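Local coordinates for protein myosin IE heavy chain (Dictyostelium discoideum, PDB 1LKX) that binds actin and hydrolyses ATP in an actin-activated cycle, as a single-headed myosin motor of the first class that may move membranes relative to actin, at residues Y85-R89 with F168-G172; R636-L640 with F688-R692. One frame throughout, in Å; residues are numbered along the deposited sequence.

Interaction 1 of 2, residues Y85-R89 with F168-G172; sequences YRSMR and FNAVG
Put Phe168 at the end of strand 161-168, in extended conformation, and let the chain leave it through a type I beta turn from Asn169 to Gly172, closed by Gly172 N to Asn169 O at 2.7 Å. This beta turn belongs to the connection to strand 174-182, an edge strand of the motor domain's central sheet, and it faces one side of helix 77-91, from which Tyr85, Met88 and Arg89 reach across. The closest backbone approach is 6.1 Å, from Arg89 CA to Gly172 CA.

Phe168, its CA-to-CB bond toward the helix and chi1 m, offers its ring to Met88 and Tyr85. Met88, with chi1 and chi2 t and chi3 p, lays CE over a face of that ring, 4.2 Å from the centroid, a CH-pi contact; its SD comes within 3.5 Å of Phe168 CD1, giving a Met-aromatic contact. Tyr85, one turn earlier and chi1 t, brings CE1 to 3.8 Å from Phe168 CE2, with the ring planes at 48°. Ile382 of the neighbouring strand 381-386 touches both Met88 and Phe168, so the cluster belongs to the sheet-helix core.

At the turn, Tyr85 OH donates to Gly172 O at 2.5 Å, and Arg89 NE makes a weak hydrogen bond to Val171 O at 2.8 Å. At Gly172, phi/psi 99/16 would jam a CB against the carbonyl O of Val171, and it would also collide with Arg89 NE.

The chemistry is therefore split: apolar packing on Phe168 joins strand end to helix, while two side-chain donors meet successive carbonyls of a turn whose glycine leaves them room.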
ATOM      1  N   TYR A  85     -17.270 -11.846   0.527  1.00 39.07           N
ATOM      2  CA  TYR A  85     -18.583 -11.366   0.934  1.00 38.34           C
ATOM      3  C   TYR A  85     -19.441 -12.472   1.489  1.00 39.92           C
ATOM      4  O   TYR A  85     -19.915 -12.381   2.605  1.00 40.60           O
ATOM      5  CB  TYR A  85     -19.296 -10.743  -0.247  1.00 36.14           C
ATOM      6  CG  TYR A  85     -20.595 -10.094   0.118  1.00 34.92           C
ATOM      7  CD1 TYR A  85     -20.655  -9.155   1.148  1.00 36.75           C
ATOM      8  CD2 TYR A  85     -21.765 -10.404  -0.562  1.00 32.80           C
ATOM      9  CE1 TYR A  85     -21.850  -8.543   1.489  1.00 35.84           C
ATOM     10  CE2 TYR A  85     -22.956  -9.804  -0.232  1.00 32.85           C
ATOM     11  CZ  TYR A  85     -22.992  -8.879   0.794  1.00 35.49           C
ATOM     12  OH  TYR A  85     -24.172  -8.294   1.158  1.00 38.60           O
ATOM     13  N   ARG A  86     -19.652 -13.513   0.695  1.00 42.85           N
ATOM     14  CA  ARG A  86     -20.450 -14.655   1.113  1.00 45.93           C
ATOM     15  C   ARG A  86     -19.963 -15.197   2.465  1.00 46.84           C
ATOM     16  O   ARG A  86     -20.768 -15.452   3.365  1.00 47.19           O
ATOM     17  CB  ARG A  86     -20.372 -15.756   0.052  1.00 49.15           C
ATOM     18  CG  ARG A  86     -20.944 -17.110   0.513  1.00 54.99           C
ATOM     19  CD  ARG A  86     -20.227 -18.307  -0.144  1.00 55.63           C
ATOM     20  NE  ARG A  86     -20.543 -18.407  -1.564  1.00 57.06           N
ATOM     21  CZ  ARG A  86     -19.662 -18.734  -2.499  1.00 57.03           C
ATOM     22  NH1 ARG A  86     -18.405 -18.993  -2.153  1.00 56.08           N
ATOM     23  NH2 ARG A  86     -20.039 -18.794  -3.773  1.00 57.02           N
ATOM     24  N   SER A  87     -18.650 -15.376   2.600  1.00 47.53           N
ATOM     25  CA  SER A  87     -18.072 -15.879   3.841  1.00 49.28           C
ATOM     26  C   SER A  87     -18.414 -14.959   4.998  1.00 49.86           C
ATOM     27  O   SER A  87     -18.765 -15.425   6.078  1.00 50.85           O
ATOM     28  CB  SER A  87     -16.551 -15.985   3.730  1.00 50.28           C
ATOM     29  OG  SER A  87     -16.173 -16.925   2.744  1.00 53.12           O
ATOM     30  N   MET A  88     -18.299 -13.650   4.782  1.00 50.44           N
ATOM     31  CA  MET A  88     -18.619 -12.691   5.837  1.00 50.66           C
ATOM     32  C   MET A  88     -20.075 -12.888   6.254  1.00 51.13           C
ATOM     33  O   MET A  88     -20.388 -12.980   7.437  1.00 51.10           O
ATOM     34  CB  MET A  88     -18.422 -11.253   5.355  1.00 49.15           C
ATOM     35  CG  MET A  88     -18.850 -10.224   6.389  1.00 47.37           C
ATOM     36  SD  MET A  88     -19.297  -8.661   5.662  1.00 44.96           S
ATOM     37  CE  MET A  88     -20.683  -9.156   4.637  1.00 44.50           C
ATOM     38  N   ARG A  89     -20.956 -12.952   5.266  1.00 51.85           N
ATOM     39  CA  ARG A  89     -22.375 -13.141   5.508  1.00 53.69           C
ATOM     40  C   ARG A  89     -22.623 -14.422   6.273  1.00 55.03           C
ATOM     41  O   ARG A  89     -23.360 -14.446   7.254  1.00 55.74           O
ATOM     42  CB  ARG A  89     -23.121 -13.215   4.184  1.00 53.76           C
ATOM     43  CG  ARG A  89     -23.583 -11.893   3.655  1.00 55.02           C
ATOM     44  CD  ARG A  89     -24.786 -11.429   4.424  1.00 58.07           C
ATOM     45  NE  ARG A  89     -25.696 -10.706   3.548  1.00 61.77           N
ATOM     46  CZ  ARG A  89     -26.288 -11.243   2.484  1.00 64.29           C
ATOM     47  NH1 ARG A  89     -26.068 -12.519   2.163  1.00 65.45           N
ATOM     48  NH2 ARG A  89     -27.094 -10.504   1.730  1.00 65.38           N
ATOM     49  N   PHE A 168     -20.214  -3.552   7.266  1.00 44.66           N
ATOM     50  CA  PHE A 168     -21.546  -4.064   6.959  1.00 44.76           C
ATOM     51  C   PHE A 168     -22.258  -4.399   8.248  1.00 45.51           C
ATOM     52  O   PHE A 168     -21.625  -4.497   9.302  1.00 47.48           O
ATOM     53  CB  PHE A 168     -21.468  -5.361   6.146  1.00 43.71           C
ATOM     54  CG  PHE A 168     -20.673  -5.247   4.891  1.00 42.21           C
ATOM     55  CD1 PHE A 168     -19.285  -5.205   4.936  1.00 40.54           C
ATOM     56  CD2 PHE A 168     -21.310  -5.172   3.659  1.00 40.63           C
ATOM     57  CE1 PHE A 168     -18.543  -5.089   3.767  1.00 40.15           C
ATOM     58  CE2 PHE A 168     -20.572  -5.057   2.488  1.00 40.42           C
ATOM     59  CZ  PHE A 168     -19.185  -5.015   2.540  1.00 39.40           C
ATOM     60  N   ASN A 169     -23.571  -4.583   8.162  1.00 45.39           N
ATOM     61  CA  ASN A 169     -24.362  -4.989   9.319  1.00 45.59           C
ATOM     62  C   ASN A 169     -24.647  -6.486   9.140  1.00 46.11           C
ATOM     63  O   ASN A 169     -24.394  -7.044   8.069  1.00 46.63           O
ATOM     64  CB  ASN A 169     -25.674  -4.214   9.381  1.00 44.64           C
ATOM     65  CG  ASN A 169     -26.494  -4.358   8.116  1.00 44.49           C
ATOM     66  OD1 ASN A 169     -26.231  -5.223   7.285  1.00 44.73           O
ATOM     67  ND2 ASN A 169     -27.502  -3.513   7.968  1.00 43.01           N
ATOM     68  N   ALA A 170     -25.171  -7.134  10.172  1.00 46.63           N
ATOM     69  CA  ALA A 170     -25.467  -8.564  10.099  1.00 47.37           C
ATOM     70  C   ALA A 170     -26.240  -8.987   8.843  1.00 48.34           C
ATOM     71  O   ALA A 170     -26.065 -10.099   8.345  1.00 49.20           O
ATOM     72  CB  ALA A 170     -26.234  -8.986  11.330  1.00 47.81           C
ATOM     73  N   VAL A 171     -27.096  -8.104   8.340  1.00 48.42           N
ATOM     74  CA  VAL A 171     -27.888  -8.400   7.158  1.00 48.83           C
ATOM     75  C   VAL A 171     -27.038  -8.372   5.890  1.00 48.82           C
ATOM     76  O   VAL A 171     -27.433  -8.915   4.852  1.00 50.46           O
ATOM     77  CB  VAL A 171     -29.075  -7.410   7.035  1.00 49.90           C
ATOM     78  CG1 VAL A 171     -29.660  -7.425   5.624  1.00 51.42           C
ATOM     79  CG2 VAL A 171     -30.153  -7.798   8.031  1.00 50.32           C
ATOM     80  N   GLY A 172     -25.872  -7.742   5.962  1.00 47.61           N
ATOM     81  CA  GLY A 172     -25.003  -7.703   4.798  1.00 46.56           C
ATOM     82  C   GLY A 172     -25.042  -6.439   3.962  1.00 45.81           C
ATOM     83  O   GLY A 172     -24.573  -6.430   2.826  1.00 44.39           O
TER

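Interaction 2 of 2, residues R636-L640 with F688-R692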
ATOM      1  N   ARG A 636     -23.447 -30.894  11.714  1.00109.34           N
ATOM      2  CA  ARG A 636     -23.718 -30.244  10.435  1.00109.29           C
ATOM      3  C   ARG A 636     -24.058 -31.219   9.307  1.00109.55           C
ATOM      4  O   ARG A 636     -24.984 -30.978   8.525  1.00109.48           O
ATOM      5  CB  ARG A 636     -22.526 -29.376  10.028  1.00108.98           C
ATOM      6  CG  ARG A 636     -22.548 -28.914   8.576  1.00108.88           C
ATOM      7  CD  ARG A 636     -23.927 -28.437   8.132  1.00108.21           C
ATOM      8  NE  ARG A 636     -23.895 -27.913   6.773  1.00108.26           N
ATOM      9  CZ  ARG A 636     -23.362 -26.738   6.444  1.00108.52           C
ATOM     10  NH1 ARG A 636     -22.822 -25.968   7.380  1.00108.50           N
ATOM     11  NH2 ARG A 636     -23.369 -26.331   5.183  1.00107.72           N
ATOM     12  N   TYR A 637     -23.306 -32.310   9.210  1.00109.47           N
ATOM     13  CA  TYR A 637     -23.565 -33.300   8.171  1.00109.65           C
ATOM     14  C   TYR A 637     -24.078 -34.613   8.754  1.00110.47           C
ATOM     15  O   TYR A 637     -23.396 -35.638   8.666  1.00110.93           O
ATOM     16  CB  TYR A 637     -22.300 -33.570   7.353  1.00108.46           C
ATOM     17  CG  TYR A 637     -21.855 -32.414   6.486  1.00107.38           C
ATOM     18  CD1 TYR A 637     -21.048 -31.396   6.996  1.00106.35           C
ATOM     19  CD2 TYR A 637     -22.244 -32.340   5.148  1.00106.47           C
ATOM     20  CE1 TYR A 637     -20.637 -30.334   6.191  1.00105.14           C
ATOM     21  CE2 TYR A 637     -21.842 -31.284   4.339  1.00105.36           C
ATOM     22  CZ  TYR A 637     -21.042 -30.290   4.865  1.00104.92           C
ATOM     23  OH  TYR A 637     -20.651 -29.256   4.055  1.00104.23           O
ATOM     24  N   LYS A 638     -25.278 -34.582   9.340  1.00110.61           N
ATOM     25  CA  LYS A 638     -25.887 -35.774   9.938  1.00110.26           C
ATOM     26  C   LYS A 638     -27.036 -36.326   9.100  1.00110.41           C
ATOM     27  O   LYS A 638     -27.128 -37.533   8.873  1.00109.85           O
ATOM     28  CB  LYS A 638     -26.388 -35.458  11.349  1.00109.35           C
ATOM     29  CG  LYS A 638     -25.272 -35.106  12.317  1.00108.63           C
ATOM     30  CD  LYS A 638     -25.791 -34.814  13.713  1.00107.98           C
ATOM     31  CE  LYS A 638     -26.673 -33.577  13.743  1.00107.44           C
ATOM     32  NZ  LYS A 638     -27.090 -33.246  15.136  1.00107.07           N
ATOM     33  N   MET A 639     -27.908 -35.433   8.644  1.00111.05           N
ATOM     34  CA  MET A 639     -29.055 -35.813   7.825  1.00111.88           C
ATOM     35  C   MET A 639     -28.673 -36.787   6.711  1.00112.11           C
ATOM     36  O   MET A 639     -29.338 -37.803   6.501  1.00111.53           O
ATOM     37  CB  MET A 639     -29.712 -34.561   7.228  1.00111.80           C
ATOM     38  CG  MET A 639     -28.784 -33.357   7.103  1.00112.17           C
ATOM     39  SD  MET A 639     -28.302 -32.661   8.713  1.00112.76           S
ATOM     40  CE  MET A 639     -29.594 -31.415   8.967  1.00112.06           C
ATOM     41  N   LEU A 640     -27.600 -36.469   5.998  1.00112.96           N
ATOM     42  CA  LEU A 640     -27.123 -37.316   4.913  1.00113.71           C
ATOM     43  C   LEU A 640     -26.798 -38.678   5.507  1.00113.78           C
ATOM     44  O   LEU A 640     -27.173 -39.722   4.970  1.00113.70           O
ATOM     45  CB  LEU A 640     -25.847 -36.732   4.291  1.00114.42           C
ATOM     46  CG  LEU A 640     -25.751 -35.250   3.908  1.00114.66           C
ATOM     47  CD1 LEU A 640     -25.692 -34.374   5.158  1.00114.62           C
ATOM     48  CD2 LEU A 640     -24.495 -35.040   3.069  1.00114.87           C
ATOM     49  N   PHE A 688     -21.381 -33.127  -0.650  1.00102.53           N
ATOM     50  CA  PHE A 688     -22.079 -33.043   0.628  1.00102.79           C
ATOM     51  C   PHE A 688     -22.831 -31.736   0.837  1.00103.59           C
ATOM     52  O   PHE A 688     -23.993 -31.736   1.245  1.00103.30           O
ATOM     53  CB  PHE A 688     -21.084 -33.209   1.769  1.00102.14           C
ATOM     54  CG  PHE A 688     -20.441 -34.558   1.826  1.00102.07           C
ATOM     55  CD1 PHE A 688     -19.811 -35.095   0.711  1.00101.90           C
ATOM     56  CD2 PHE A 688     -20.436 -35.282   3.013  1.00102.13           C
ATOM     57  CE1 PHE A 688     -19.181 -36.334   0.780  1.00101.45           C
ATOM     58  CE2 PHE A 688     -19.811 -36.521   3.092  1.00101.68           C
ATOM     59  CZ  PHE A 688     -19.184 -37.047   1.975  1.00101.24           C
ATOM     60  N   GLU A 689     -22.153 -30.625   0.575  1.00104.76           N
ATOM     61  CA  GLU A 689     -22.740 -29.301   0.753  1.00106.32           C
ATOM     62  C   GLU A 689     -23.875 -28.996  -0.229  1.00107.02           C
ATOM     63  O   GLU A 689     -24.842 -28.311   0.124  1.00107.07           O
ATOM     64  CB  GLU A 689     -21.652 -28.229   0.633  1.00107.15           C
ATOM     65  CG  GLU A 689     -22.107 -26.817   1.011  1.00107.89           C
ATOM     66  CD  GLU A 689     -22.490 -26.689   2.480  1.00108.22           C
ATOM     67  OE1 GLU A 689     -22.840 -25.568   2.909  1.00108.19           O
ATOM     68  OE2 GLU A 689     -22.440 -27.711   3.203  1.00108.50           O
ATOM     69  N   GLU A 690     -23.761 -29.491  -1.461  1.00107.37           N
ATOM     70  CA  GLU A 690     -24.807 -29.257  -2.453  1.00107.24           C
ATOM     71  C   GLU A 690     -25.997 -30.158  -2.112  1.00107.25           C
ATOM     72  O   GLU A 690     -27.011 -30.166  -2.811  1.00106.91           O
ATOM     73  CB  GLU A 690     -24.294 -29.549  -3.870  1.00106.90           C
ATOM     74  CG  GLU A 690     -24.905 -28.646  -4.946  1.00105.73           C
ATOM     75  CD  GLU A 690     -24.517 -27.175  -4.785  1.00105.16           C
ATOM     76  OE1 GLU A 690     -23.337 -26.836  -5.013  1.00104.45           O
ATOM     77  OE2 GLU A 690     -25.391 -26.359  -4.426  1.00104.79           O
ATOM     78  N   LYS A 691     -25.848 -30.915  -1.026  1.00107.54           N
ATOM     79  CA  LYS A 691     -26.888 -31.810  -0.522  1.00107.54           C
ATOM     80  C   LYS A 691     -27.268 -31.363   0.892  1.00108.11           C
ATOM     81  O   LYS A 691     -26.887 -32.000   1.878  1.00107.99           O
ATOM     82  CB  LYS A 691     -26.390 -33.263  -0.484  1.00106.55           C
ATOM     83  CG  LYS A 691     -27.372 -34.235   0.183  1.00105.33           C
ATOM     84  CD  LYS A 691     -26.927 -35.690   0.079  1.00104.50           C
ATOM     85  CE  LYS A 691     -27.100 -36.234  -1.333  1.00104.26           C
ATOM     86  NZ  LYS A 691     -26.693 -37.663  -1.449  1.00103.32           N
ATOM     87  N   ARG A 692     -28.010 -30.258   0.980  1.00108.75           N
ATOM     88  CA  ARG A 692     -28.451 -29.706   2.265  1.00109.35           C
ATOM     89  C   ARG A 692     -29.767 -28.948   2.084  1.00109.12           C
ATOM     90  O   ARG A 692     -29.864 -28.037   1.259  1.00109.06           O
ATOM     91  CB  ARG A 692     -27.383 -28.758   2.831  1.00110.18           C
ATOM     92  CG  ARG A 692     -27.382 -28.580   4.358  1.00111.02           C
ATOM     93  CD  ARG A 692     -28.633 -27.888   4.905  1.00112.75           C
ATOM     94  NE  ARG A 692     -29.759 -28.801   5.115  1.00113.97           N
ATOM     95  CZ  ARG A 692     -30.902 -28.465   5.717  1.00113.99           C
ATOM     96  NH1 ARG A 692     -31.079 -27.231   6.178  1.00113.63           N
ATOM     97  NH2 ARG A 692     -31.867 -29.366   5.868  1.00113.69           N
TER
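Neither segment here is a regular strand: residues 636-640 form a loop after helix 631-634, while 688-692 begins with the last two residues of helix 683-689 and then runs out to the end of the modelled chain. The contact lies in the converter region, the C-terminal part of the myosin motor domain that leads toward the lever arm. The nearest CA pairs, Tyr637 with Phe688 and Leu640 with Lys691, are both 7.7 Å apart, so the space between the backbones is bridged by side chains.

Leu640 sits in the middle of the packing, its CD2 4.1 Å from Phe688 CD2 and 3.9 Å from Lys691 CD. Beside it Tyr637, its CA-to-CB bond toward the helix end, brings CE2 to 3.3 Å from Phe688 CB; its ring also stacks with that of Phe633. His663 touches both Leu640 and Lys691, extending the packing beyond the two segments.

Beyond this apolar packing the contact turns polar, and Glu689 has two partners. Arg636 NH2, whose place is less sure in this model, forms a salt bridge with Glu689 OE1 at 2.5 Å. The second link is a weak hydrogen bond, with Tyr637 OH donating to Glu689 OE2 at 2.5 Å.

How the interactions relate
Interaction 1 closes before interaction 2 opens along the chain. Their centres are 23 Å apart, yet the nearest atoms approach to about 8 Å without touching. Both lie toward the same side of the chain's centre, interaction 1 at about 25 Å from it and interaction 2 at about 42 Å, centre to centre. The first belongs to the periphery of the nucleotide-binding core, the second to the converter region. Tyr69 is touched by both Arg86 and Glu690, which links the two regions. Neither contact reaches the ADP, magnesium and vanadate site, whose P-loop residues Gly101 to Thr108 follow strand 95-100, itself touched by Met88.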